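Local coordinates for protein acyl-CoA dehydrogenase (Geobacillus kaustophilus, PDB 2PG0) that probably oxidises acyl chains to their alpha,beta-unsaturated forms, using bound FAD as the electron acceptor, at residues Tyr33-Trp36 and Glu37-Gly40; Val89-Gly92 and Leu93-Ile97; Glu243-Gln246 and Gln247-Leu250. All blocks are in the same frame, centred on the assembly; numbering follows the deposited sequence.

Interaction 1: Tyr33-Trp36 and Glu37-Gly40; sequences YNDW and EKRG
The side chains of Y33 and E37, one helical turn apart, carry the side-chain part of this contact. The carboxylate of E37 is set against the ring of Y33 at CE2 and CD2, its carbon CD 3.5 Å from Y33 CE2, and the ring and carboxylate planes are turned 44° against each other. Both chains are placed for this by their first torsions: the ring of Y33 swings opposite its own amide nitrogen (chi1 -169°), whereas CG of E37 stands beside its amide nitrogen, and from there the glutamate runs back obliquely toward the CE2 side of the ring. Further along, the aliphatic part of K38 rests on the N34 carbonyl, with CG 3.4 Å from N34 O, and CG of R39 sits likewise close to D35 O.

A water lies between the polar ends of the first pair. It donates a hydrogen bond to E37 OE2 at 2.7 Å, but its 2.4 Å distance from Y33 OH is too short to be trusted, so that half of the bridge is doubtful. Y33 OH is also hydrogen-bonded to the backbone nitrogen of S87, linking this short helix to the chain just ahead of helix 89-105.

Main-chain bonds illustrate how a helix is built and then stopped. E37 N, K38 N and R39 N donate to the carbonyls of Y33, N34 and D35. A Schellman motif follows: G40, with a positive phi of 89°, is its C-prime residue, I41 N reaches back to W36 O, and G40 N makes a weak bond to E37 O. G40 N also bonds to W36 O at 2.8 Å.

On the exposed side K38 NZ stays 4.4 Å from D35 OD1, too far for a salt bridge though the opposite charges probably still attract. W36, which is buried, meets F46 edge-to-face; Y33 and E37 both touch R357 of helix 354-361.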
loop_
_atom_site.group_PDB
_atom_site.type_symbol
_atom_site.label_atom_id
_atom_site.label_comp_id
_atom_site.label_asym_id
_atom_site.label_seq_id
_atom_site.Cartn_x
_atom_site.Cartn_y
_atom_site.Cartn_z
ATOM N N TYR A 33 7.238 -19.102 -29.636
ATOM C CA TYR A 33 7.393 -17.797 -28.980
ATOM C C TYR A 33 8.803 -17.555 -28.439
ATOM O O TYR A 33 9.362 -16.477 -28.644
ATOM C CB TYR A 33 6.352 -17.629 -27.875
ATOM C CG TYR A 33 6.248 -16.227 -27.311
ATOM C CD1 TYR A 33 5.423 -15.276 -27.914
ATOM C CD2 TYR A 33 6.961 -15.856 -26.165
ATOM C CE1 TYR A 33 5.310 -13.988 -27.391
ATOM C CE2 TYR A 33 6.850 -14.566 -25.633
ATOM C CZ TYR A 33 6.026 -13.645 -26.252
ATOM O OH TYR A 33 5.904 -12.379 -25.741
ATOM N N ASN A 34 9.371 -18.555 -27.765
ATOM C CA ASN A 34 10.712 -18.428 -27.175
ATOM C C ASN A 34 11.804 -18.172 -28.219
ATOM O O ASN A 34 12.734 -17.395 -27.977
ATOM C CB ASN A 34 11.052 -19.655 -26.314
ATOM C CG ASN A 34 10.183 -19.760 -25.056
ATOM O OD1 ASN A 34 9.332 -18.909 -24.792
ATOM N ND2 ASN A 34 10.400 -20.815 -24.274
ATOM N N ASP A 35 11.673 -18.816 -29.382
ATOM C CA ASP A 35 12.580 -18.588 -30.514
ATOM C C ASP A 35 12.473 -17.164 -31.061
ATOM O O ASP A 35 13.478 -16.549 -31.430
ATOM C CB ASP A 35 12.295 -19.584 -31.638
ATOM C CG ASP A 35 12.865 -20.956 -31.363
ATOM O OD1 ASP A 35 13.661 -21.096 -30.406
ATOM O OD2 ASP A 35 12.525 -21.901 -32.119
ATOM N N TRP A 36 11.250 -16.650 -31.111
ATOM C CA TRP A 36 11.018 -15.294 -31.583
ATOM C C TRP A 36 11.712 -14.284 -30.671
ATOM O O TRP A 36 12.305 -13.314 -31.141
ATOM C CB TRP A 36 9.531 -14.990 -31.615
ATOM C CG TRP A 36 8.726 -15.793 -32.578
ATOM C CD1 TRP A 36 9.181 -16.562 -33.618
ATOM C CD2 TRP A 36 7.301 -15.872 -32.612
ATOM N NE1 TRP A 36 8.115 -17.132 -34.285
ATOM C CE2 TRP A 36 6.950 -16.715 -33.693
ATOM C CE3 TRP A 36 6.281 -15.309 -31.831
ATOM C CZ2 TRP A 36 5.621 -17.010 -34.010
ATOM C CZ3 TRP A 36 4.961 -15.603 -32.148
ATOM C CH2 TRP A 36 4.645 -16.445 -33.228
ATOM N N GLU A 37 11.631 -14.522 -29.367
ATOM C CA GLU A 37 12.293 -13.654 -28.400
ATOM C C GLU A 37 13.804 -13.648 -28.585
ATOM O O GLU A 37 14.439 -12.591 -28.522
ATOM C CB GLU A 37 11.929 -14.061 -26.982
ATOM C CG GLU A 37 10.494 -13.776 -26.651
ATOM C CD GLU A 37 10.276 -13.780 -25.176
ATOM O OE1 GLU A 37 10.438 -14.860 -24.564
ATOM O OE2 GLU A 37 9.970 -12.695 -24.630
ATOM N N LYS A 38 14.364 -14.830 -28.828
ATOM C CA LYS A 38 15.793 -14.983 -29.103
ATOM C C LYS A 38 16.233 -14.196 -30.332
ATOM O O LYS A 38 17.287 -13.560 -30.317
ATOM C CB LYS A 38 16.141 -16.458 -29.303
ATOM C CG LYS A 38 16.147 -17.286 -28.042
ATOM C CD LYS A 38 16.488 -18.724 -28.393
ATOM C CE LYS A 38 16.592 -19.598 -27.161
ATOM N NZ LYS A 38 17.008 -20.978 -27.554
ATOM N N ARG A 39 15.423 -14.244 -31.389
ATOM C CA ARG A 39 15.716 -13.534 -32.637
ATOM C C ARG A 39 15.456 -12.031 -32.521
ATOM O O ARG A 39 16.065 -11.244 -33.239
ATOM C CB ARG A 39 14.912 -14.116 -33.808
ATOM C CG ARG A 39 15.167 -15.602 -34.083
ATOM C CD ARG A 39 16.395 -15.835 -34.950
ATOM N NE ARG A 39 16.123 -15.544 -36.359
ATOM C CZ ARG A 39 15.586 -16.408 -37.221
ATOM N NH1 ARG A 39 15.252 -17.635 -36.831
ATOM N NH2 ARG A 39 15.378 -16.040 -38.482
ATOM N N GLY A 40 14.544 -11.646 -31.625
ATOM C CA GLY A 40 14.210 -10.238 -31.405
ATOM C C GLY A 40 13.097 -9.713 -32.290
ATOM O O GLY A 40 12.803 -8.503 -32.296
HETATM O O HOH W 1 7.686 -11.248 -24.546
#

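Interaction 2: Val89-Gly92 and Leu93-Ile97; sequences VGIG and LHNDI
V89 accepts the first of four successive i to i+4 bonds, its O lying 2.9 Å from L93 N. The same carbonyl touches CB of L93, whose side chain continues to T162, an FAD-binding residue, and is about 5 Å from the bound FAD at the nearest atoms.

G90 O takes the amide of H94 at 3.0 Å from H94 N, a donor standing 36° above the carbonyl plane, and also accepts from ND2 of N163. The H94 ring is held at both nitrogens, ND1 by T125 OG1 and NE2 by the C118 carbonyl, and W47 meets it edge-to-face.

These are early turns of helix 89-105, a buried element of the N-terminal helical domain of the acyl-CoA dehydrogenase fold. I91 O receives N95 N at 2.8 Å, with an N-H...O angle of 171°. CG of N95 stands beside its own backbone N (chi1 -79°), which lays the amide alongside I91, N95 CG 3.5 Å from I91 O and ND2 3.9 Å from I91 CG2; C57 N fixes OD1 and the F55 carbonyl ND2.

G92 O bonds to D96 N at 2.8 Å, just where the helix widens into a pi-type turn over 93-97. D96 turns its carboxylate to S74 and N78 of helix 71-84.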
loop_
_atom_site.group_PDB
_atom_site.type_symbol
_atom_site.label_atom_id
_atom_site.label_comp_id
_atom_site.label_asym_id
_atom_site.label_seq_id
_atom_site.Cartn_x
_atom_site.Cartn_y
_atom_site.Cartn_z
ATOM N N VAL A 89 1.784 -7.806 -29.112
ATOM C CA VAL A 89 0.995 -6.559 -29.078
ATOM C C VAL A 89 0.952 -5.808 -30.402
ATOM O O VAL A 89 0.046 -5.005 -30.626
ATOM C CB VAL A 89 1.476 -5.570 -27.983
ATOM C CG1 VAL A 89 1.148 -6.116 -26.593
ATOM C CG2 VAL A 89 2.965 -5.214 -28.153
ATOM N N GLY A 90 1.939 -6.061 -31.261
ATOM C CA GLY A 90 2.005 -5.433 -32.585
ATOM C C GLY A 90 0.826 -5.783 -33.471
ATOM O O GLY A 90 0.446 -4.997 -34.344
ATOM N N ILE A 91 0.234 -6.955 -33.239
ATOM C CA ILE A 91 -0.961 -7.360 -33.989
ATOM C C ILE A 91 -2.181 -6.532 -33.592
ATOM O O ILE A 91 -2.864 -5.983 -34.462
ATOM C CB ILE A 91 -1.238 -8.871 -33.876
ATOM C CG1 ILE A 91 -0.132 -9.637 -34.599
ATOM C CG2 ILE A 91 -2.619 -9.211 -34.470
ATOM C CD1 ILE A 91 0.018 -11.061 -34.176
ATOM N N GLY A 92 -2.445 -6.442 -32.284
ATOM C CA GLY A 92 -3.513 -5.587 -31.760
ATOM C C GLY A 92 -3.322 -4.135 -32.164
ATOM O O GLY A 92 -4.289 -3.430 -32.440
ATOM N N LEU A 93 -2.068 -3.691 -32.203
ATOM C CA LEU A 93 -1.747 -2.338 -32.665
ATOM C C LEU A 93 -2.169 -2.138 -34.133
ATOM O O LEU A 93 -2.881 -1.181 -34.464
ATOM C CB LEU A 93 -0.255 -2.031 -32.457
ATOM C CG LEU A 93 0.234 -0.736 -33.118
ATOM C CD1 LEU A 93 0.107 0.430 -32.175
ATOM C CD2 LEU A 93 1.660 -0.877 -33.601
ATOM N N HIS A 94 -1.748 -3.060 -34.995
ATOM C CA HIS A 94 -2.146 -3.061 -36.412
ATOM C C HIS A 94 -3.669 -3.113 -36.560
ATOM O O HIS A 94 -4.256 -2.252 -37.213
ATOM C CB HIS A 94 -1.457 -4.231 -37.148
ATOM C CG HIS A 94 -1.913 -4.439 -38.563
ATOM N ND1 HIS A 94 -1.404 -3.723 -39.626
ATOM C CD2 HIS A 94 -2.797 -5.318 -39.094
ATOM C CE1 HIS A 94 -1.974 -4.130 -40.748
ATOM N NE2 HIS A 94 -2.818 -5.103 -40.454
ATOM N N ASN A 95 -4.296 -4.097 -35.921
ATOM C CA ASN A 95 -5.738 -4.342 -36.023
ATOM C C ASN A 95 -6.609 -3.212 -35.478
ATOM O O ASN A 95 -7.541 -2.756 -36.141
ATOM C CB ASN A 95 -6.111 -5.632 -35.279
ATOM C CG ASN A 95 -5.806 -6.899 -36.078
ATOM O OD1 ASN A 95 -5.254 -6.847 -37.179
ATOM N ND2 ASN A 95 -6.170 -8.044 -35.515
ATOM N N ASP A 96 -6.287 -2.762 -34.269
ATOM C CA ASP A 96 -7.233 -1.990 -33.472
ATOM C C ASP A 96 -6.780 -0.583 -33.098
ATOM O O ASP A 96 -7.564 0.199 -32.563
ATOM C CB ASP A 96 -7.616 -2.795 -32.224
ATOM C CG ASP A 96 -8.217 -4.146 -32.581
ATOM O OD1 ASP A 96 -9.186 -4.168 -33.383
ATOM O OD2 ASP A 96 -7.706 -5.173 -32.082
ATOM N N ILE A 97 -5.525 -0.265 -33.389
ATOM C CA ILE A 97 -5.009 1.069 -33.111
ATOM C C ILE A 97 -4.730 1.851 -34.391
ATOM O O ILE A 97 -5.254 2.951 -34.560
ATOM C CB ILE A 97 -3.789 1.026 -32.148
ATOM C CG1 ILE A 97 -4.247 0.519 -30.769
ATOM C CG2 ILE A 97 -3.106 2.419 -32.039
ATOM C CD1 ILE A 97 -3.152 -0.062 -29.907
#

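Interaction 3: Glu243-Gln246 and Gln247-Leu250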
loop_
_atom_site.group_PDB
_atom_site.type_symbol
_atom_site.label_atom_id
_atom_site.label_comp_id
_atom_site.label_asym_id
_atom_site.label_seq_id
_atom_site.Cartn_x
_atom_site.Cartn_y
_atom_site.Cartn_z
ATOM N N GLU A 243 -9.158 11.417 -30.200
ATOM C CA GLU A 243 -10.329 10.577 -30.470
ATOM C C GLU A 243 -9.999 9.074 -30.419
ATOM O O GLU A 243 -10.667 8.307 -29.725
ATOM C CB GLU A 243 -10.919 10.964 -31.835
ATOM C CG GLU A 243 -12.188 10.234 -32.265
ATOM C CD GLU A 243 -12.652 10.632 -33.671
ATOM O OE1 GLU A 243 -12.284 11.734 -34.148
ATOM O OE2 GLU A 243 -13.380 9.840 -34.318
ATOM N N LYS A 244 -8.956 8.662 -31.137
ATOM C CA LYS A 244 -8.594 7.244 -31.233
ATOM C C LYS A 244 -7.912 6.667 -29.983
ATOM O O LYS A 244 -7.903 5.452 -29.779
ATOM C CB LYS A 244 -7.714 7.007 -32.460
ATOM C CG LYS A 244 -8.417 7.251 -33.795
ATOM C CD LYS A 244 -9.567 6.287 -33.990
ATOM C CE LYS A 244 -10.098 6.326 -35.406
ATOM N NZ LYS A 244 -11.366 5.562 -35.494
ATOM N N LEU A 245 -7.343 7.534 -29.147
ATOM C CA LEU A 245 -6.678 7.075 -27.920
ATOM C C LEU A 245 -7.617 6.372 -26.914
ATOM O O LEU A 245 -7.137 5.604 -26.075
ATOM C CB LEU A 245 -5.852 8.206 -27.267
ATOM C CG LEU A 245 -4.446 8.456 -27.854
ATOM C CD1 LEU A 245 -3.940 9.867 -27.559
ATOM C CD2 LEU A 245 -3.425 7.428 -27.378
ATOM N N GLN A 246 -8.930 6.614 -27.004
ATOM C CA GLN A 246 -9.919 5.868 -26.199
ATOM C C GLN A 246 -9.806 4.362 -26.478
ATOM O O GLN A 246 -9.620 3.576 -25.554
ATOM C CB GLN A 246 -11.368 6.370 -26.406
ATOM C CG GLN A 246 -12.461 5.503 -25.701
ATOM C CD GLN A 246 -13.903 6.049 -25.793
ATOM O OE1 GLN A 246 -14.186 7.202 -25.430
ATOM N NE2 GLN A 246 -14.826 5.199 -26.245
ATOM N N GLN A 247 -9.904 3.968 -27.752
ATOM C CA GLN A 247 -9.722 2.557 -28.112
ATOM C C GLN A 247 -8.315 2.050 -27.773
ATOM O O GLN A 247 -8.167 0.931 -27.279
ATOM C CB GLN A 247 -10.084 2.291 -29.583
ATOM C CG GLN A 247 -9.970 0.811 -29.985
ATOM C CD GLN A 247 -10.926 0.414 -31.097
ATOM O OE1 GLN A 247 -12.137 0.643 -31.011
ATOM N NE2 GLN A 247 -10.389 -0.204 -32.141
ATOM N N GLU A 248 -7.292 2.869 -28.037
ATOM C CA GLU A 248 -5.899 2.498 -27.729
ATOM C C GLU A 248 -5.719 2.120 -26.247
ATOM O O GLU A 248 -5.176 1.053 -25.922
ATOM C CB GLU A 248 -4.916 3.614 -28.126
ATOM C CG GLU A 248 -3.437 3.250 -27.873
ATOM C CD GLU A 248 -2.433 4.258 -28.448
ATOM O OE1 GLU A 248 -2.736 4.927 -29.463
ATOM O OE2 GLU A 248 -1.319 4.365 -27.885
ATOM N N ARG A 249 -6.184 2.997 -25.361
ATOM C CA ARG A 249 -6.104 2.755 -23.923
ATOM C C ARG A 249 -6.913 1.530 -23.487
ATOM O O ARG A 249 -6.493 0.792 -22.589
ATOM C CB ARG A 249 -6.489 4.019 -23.145
ATOM C CG ARG A 249 -5.398 5.077 -23.256
ATOM C CD ARG A 249 -5.884 6.498 -23.060
ATOM N NE ARG A 249 -4.787 7.422 -23.355
ATOM C CZ ARG A 249 -4.915 8.740 -23.517
ATOM N NH1 ARG A 249 -6.104 9.320 -23.424
ATOM N NH2 ARG A 249 -3.837 9.478 -23.779
ATOM N N LEU A 250 -8.052 1.308 -24.142
ATOM C CA LEU A 250 -8.874 0.131 -23.868
ATOM C C LEU A 250 -8.133 -1.157 -24.230
ATOM O O LEU A 250 -8.206 -2.147 -23.497
ATOM C CB LEU A 250 -10.227 0.210 -24.596
ATOM C CG LEU A 250 -11.252 -0.907 -24.319
ATOM C CD1 LEU A 250 -11.479 -1.122 -22.806
ATOM C CD2 LEU A 250 -12.572 -0.622 -25.032
HETATM O O HOH W 2 -11.593 5.608 -29.710
#
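Helix 237-273, the long first helix of the C-terminal domain in this acyl-CoA dehydrogenase, shows here how two successive turns can serve several neighbours. L245 is central to the local packing. Its CB lies 3.9 Å above the centre of the R249 guanidinium, with CD1 over the same face, while CD2 comes 3.3 Å from OE1 of E248. L245 and E248 point the same way; R249 instead sends CG beside its own amide nitrogen (chi1 -72°) and stretches out to NE, bringing the flat group across the leucine.

Backbone bonds run K244 O to E248 N, L245 O to R249 N and Q246 O to L250 N. A water accepts a hydrogen bond from Q247 N and donates one to E243 O, its oxygen 2.9 Å from E243 O; it is thus inserted between the i and i+4 groups.

Outward, H312 of helix 285-313 bonds to both Q246 and Q247, and R249 NE holds the A369 carbonyl. The E248 side chain packs on I97 of helix 89-105 and is about 6 Å from the bound FAD at the nearest atoms. K244 reaches S104 of that same helix, L250 lies against helices 285-313 and 319-343, and R249 touches helix 372-382.

How the interactions relate
From the N terminus the three contacts follow in series, neither nested nor crossed, and each joins adjoining turns of one helix, so none closes a loop. Interaction 1 ends helix 33-39 at the periphery; its nearest atoms are about 7 Å from those of interaction 2 and about 17 Å from those of interaction 3. Interaction 2, also in the N-terminal domain, is the innermost, and it meets interaction 3 in the C-terminal domain directly: D96 O is probably hydrogen-bonded to Q247 NE2 at 2.9 Å, and I97 CG2 packs on E248 OE1. Helices 89-105 and 237-273 are thereby tied together beside the FAD site.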